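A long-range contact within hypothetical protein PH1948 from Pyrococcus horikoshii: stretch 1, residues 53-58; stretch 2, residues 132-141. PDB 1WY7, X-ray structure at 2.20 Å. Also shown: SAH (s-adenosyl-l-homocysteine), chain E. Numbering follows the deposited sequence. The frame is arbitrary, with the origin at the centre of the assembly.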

# COMPACT_ATOMS: atom_id res chain seq x y z
N VAL A 53 5.22 -8.64 -6.67
CA VAL A 53 4.60 -7.82 -5.64
C VAL A 53 3.09 -7.73 -5.66
O VAL A 53 2.48 -7.57 -6.72
CB VAL A 53 5.14 -6.36 -5.70
CG1 VAL A 53 4.51 -5.51 -4.59
CG2 VAL A 53 6.66 -6.35 -5.60
N ALA A 54 2.48 -7.81 -4.48
CA ALA A 54 1.04 -7.68 -4.37
C ALA A 54 0.77 -6.33 -3.72
O ALA A 54 1.38 -5.99 -2.70
CB ALA A 54 0.46 -8.82 -3.50
N ASP A 55 -0.11 -5.55 -4.34
CA ASP A 55 -0.49 -4.23 -3.83
C ASP A 55 -1.94 -4.39 -3.33
O ASP A 55 -2.88 -4.37 -4.12
CB ASP A 55 -0.41 -3.21 -4.98
CG ASP A 55 -0.75 -1.80 -4.54
OD1 ASP A 55 -0.71 -0.88 -5.41
OD2 ASP A 55 -1.06 -1.60 -3.34
N LEU A 56 -2.10 -4.56 -2.02
CA LEU A 56 -3.42 -4.74 -1.43
C LEU A 56 -4.11 -3.40 -1.23
O LEU A 56 -3.56 -2.49 -0.60
CB LEU A 56 -3.30 -5.51 -0.11
CG LEU A 56 -3.24 -7.05 -0.21
CD1 LEU A 56 -2.51 -7.51 -1.45
CD2 LEU A 56 -2.58 -7.62 1.04
N GLY A 57 -5.33 -3.29 -1.78
CA GLY A 57 -6.07 -2.04 -1.73
C GLY A 57 -5.38 -1.10 -2.70
O GLY A 57 -5.13 0.07 -2.39
N ALA A 58 -5.06 -1.61 -3.89
CA ALA A 58 -4.34 -0.86 -4.92
C ALA A 58 -4.92 0.49 -5.33
O ALA A 58 -4.18 1.39 -5.77
CB ALA A 58 -4.15 -1.74 -6.17
N SAH E . -4.82 5.14 -4.09
CA SAH E . -4.06 4.45 -3.04
CB SAH E . -5.02 3.47 -2.34
CG SAH E . -5.63 4.22 -1.22
SD SAH E . -6.89 3.53 -0.12
C SAH E . -2.86 3.83 -3.70
O SAH E . -2.49 4.29 -4.83
OXT SAH E . -2.34 2.86 -3.05
C5' SAH E . -6.84 1.77 -0.32
C4' SAH E . -7.91 1.07 -1.18
O4' SAH E . -8.48 -0.03 -0.42
C3' SAH E . -9.15 1.89 -1.53
O3' SAH E . -8.94 2.26 -2.91
C2' SAH E . -10.35 0.93 -1.43
O2' SAH E . -11.32 0.85 -2.45
C1' SAH E . -9.67 -0.41 -1.08
N9 SAH E . -10.44 -1.27 -0.20
C8 SAH E . -11.22 -0.96 0.90
N7 SAH E . -11.76 -2.01 1.48
C5 SAH E . -11.31 -3.08 0.72
C6 SAH E . -11.50 -4.49 0.80
N6 SAH E . -12.26 -5.05 1.77
N1 SAH E . -10.91 -5.32 -0.12
C2 SAH E . -10.15 -4.75 -1.09
N3 SAH E . -9.88 -3.44 -1.27
C4 SAH E . -10.50 -2.64 -0.32
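Stretch 2, residues 132-141: PFLLKAFEIS

Residues 132-140 of stretch 2 are the last part of a helix that begins earlier in the chain, packed on a strand that covers residues 53-56 of stretch 1; Ser141 follows the helix. The two run almost exactly antiparallel, with 171° between their N-to-C directions, and their axes come within 10.3 Å, the spacing of a helix laid on a strand with side chains filling the gap. The antiparallel course fixes the pairing: Ala54, earlier in the strand, meets Ile140 at the end of the helix, and Leu56, at the strand's end, meets the residues around Phe133. No hydrogen bond crosses between the stretches. Backbone hydrogen bonds such as Ala137 N to Phe133 O, 2.9 Å, hold the helix internally, and the contact itself rests on packing.

The strand alternates, as extended backbone must. Val53 makes no contact with the helix. Ala54 points its CB toward the helix, where Ile140, with chi1 p and chi2 t, brings its CD1 to 4.0 Å from Ala54 CB. Ile140 is the last helical residue, since Ser141 leaves helical phi/psi. Asp55 is again out of reach of the helix, and its OD1 is hydrogen-bonded elsewhere in the structure.

Leu56 carries the largest share of the contact, with 85 Å² covered by the helix. Leu56 CA lies 7.0 Å from Phe133 CA, and the Leu56 side chain spans successive turns: Leu56 CB packs at 3.8 Å from Phe133 CD2, while Leu56 CD2 lies 4.1 Å from Ala137 CB and 4.2 Å from Lys136 CG. Lys136 thus lends its aliphatic part. Its CA-to-CB bond points toward the strand, but the end of the chain leads away, and Lys136 NZ forms a salt bridge with Glu139 OE1 at 2.5 Å. One residue therefore supplies both packing surface and a charge kept out of the apolar contact.

At Gly57 the strand has ended and phi is positive, 72°, a conformation that favours glycine. Space argues the same way: an ideal CB here would stand 2.8 Å from SAH O4', a clash, and a tight 3.2 Å from Phe133 CE2. As it is, Gly57 N approaches Phe133 CE2 at 3.7 Å, and Gly57 O lies 3.2 Å from SAH C5'. The Phe133 ring receives Leu56 CB, Gly57 N and SAH C4 at its edge, the last at 3.4 Å from Phe133 CZ, so one aromatic side chain joins helix, strand end and ligand. Ala58 lies beyond the helix's reach, with Ala58 O 3.5 Å from SAH C.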

# COMPACT_ATOMS: atom_id res chain seq x y z
N PRO A 132 -8.29 -7.35 7.95
CA PRO A 132 -8.36 -8.29 6.83
C PRO A 132 -7.12 -8.15 5.94
O PRO A 132 -6.64 -9.13 5.34
CB PRO A 132 -9.64 -7.87 6.11
CG PRO A 132 -10.49 -7.31 7.20
CD PRO A 132 -9.52 -6.52 8.03
N PHE A 133 -6.60 -6.93 5.83
CA PHE A 133 -5.42 -6.66 5.01
C PHE A 133 -4.13 -7.23 5.64
O PHE A 133 -3.34 -7.86 4.96
CB PHE A 133 -5.27 -5.15 4.76
CG PHE A 133 -6.27 -4.60 3.79
CD1 PHE A 133 -7.58 -4.30 4.19
CD2 PHE A 133 -5.92 -4.39 2.46
CE1 PHE A 133 -8.52 -3.82 3.26
CE2 PHE A 133 -6.85 -3.91 1.53
CZ PHE A 133 -8.14 -3.62 1.93
N LEU A 134 -3.94 -7.00 6.94
CA LEU A 134 -2.76 -7.51 7.63
C LEU A 134 -2.79 -9.03 7.63
O LEU A 134 -1.77 -9.67 7.35
CB LEU A 134 -2.70 -6.97 9.06
CG LEU A 134 -2.38 -5.48 9.12
CD1 LEU A 134 -2.74 -4.92 10.49
CD2 LEU A 134 -0.90 -5.28 8.81
N LEU A 135 -3.95 -9.62 7.92
CA LEU A 135 -4.08 -11.08 7.91
C LEU A 135 -3.71 -11.66 6.55
O LEU A 135 -2.94 -12.60 6.47
CB LEU A 135 -5.52 -11.53 8.26
CG LEU A 135 -5.78 -11.89 9.73
CD1 LEU A 135 -7.26 -12.29 9.91
CD2 LEU A 135 -4.86 -13.03 10.14
N LYS A 136 -4.28 -11.10 5.49
CA LYS A 136 -3.98 -11.58 4.14
C LYS A 136 -2.50 -11.39 3.79
O LYS A 136 -1.86 -12.29 3.26
CB LYS A 136 -4.86 -10.84 3.13
CG LYS A 136 -4.63 -11.24 1.68
CD LYS A 136 -4.85 -12.73 1.48
CE LYS A 136 -6.26 -13.15 1.91
NZ LYS A 136 -6.40 -14.62 1.80
N ALA A 137 -1.97 -10.21 4.07
CA ALA A 137 -0.56 -9.93 3.79
C ALA A 137 0.34 -10.96 4.48
O ALA A 137 1.24 -11.52 3.87
CB ALA A 137 -0.18 -8.50 4.27
N PHE A 138 0.08 -11.21 5.76
CA PHE A 138 0.88 -12.19 6.50
C PHE A 138 0.74 -13.60 5.93
O PHE A 138 1.67 -14.40 5.96
CB PHE A 138 0.48 -12.17 7.97
CG PHE A 138 0.81 -10.88 8.65
CD1 PHE A 138 0.04 -10.43 9.72
CD2 PHE A 138 1.89 -10.11 8.22
CE1 PHE A 138 0.34 -9.23 10.34
CE2 PHE A 138 2.19 -8.91 8.84
CZ PHE A 138 1.41 -8.47 9.90
N GLU A 139 -0.44 -13.88 5.40
CA GLU A 139 -0.76 -15.17 4.81
C GLU A 139 -0.04 -15.44 3.48
O GLU A 139 0.48 -16.54 3.27
CB GLU A 139 -2.28 -15.20 4.58
CG GLU A 139 -2.90 -16.57 4.45
CD GLU A 139 -4.12 -16.58 3.53
OE1 GLU A 139 -4.91 -15.61 3.55
OE2 GLU A 139 -4.28 -17.57 2.78
N ILE A 140 -0.02 -14.45 2.59
CA ILE A 140 0.58 -14.65 1.27
C ILE A 140 2.04 -14.25 1.04
O ILE A 140 2.59 -14.52 -0.03
CB ILE A 140 -0.25 -13.94 0.16
CG1 ILE A 140 -0.19 -12.41 0.33
CG2 ILE A 140 -1.69 -14.39 0.22
CD1 ILE A 140 -0.77 -11.64 -0.87
N SER A 141 2.68 -13.62 2.02
CA SER A 141 4.07 -13.21 1.83
C SER A 141 4.89 -13.31 3.10
O SER A 141 4.34 -13.47 4.19
CB SER A 141 4.11 -11.76 1.32
OG SER A 141 5.45 -11.33 1.09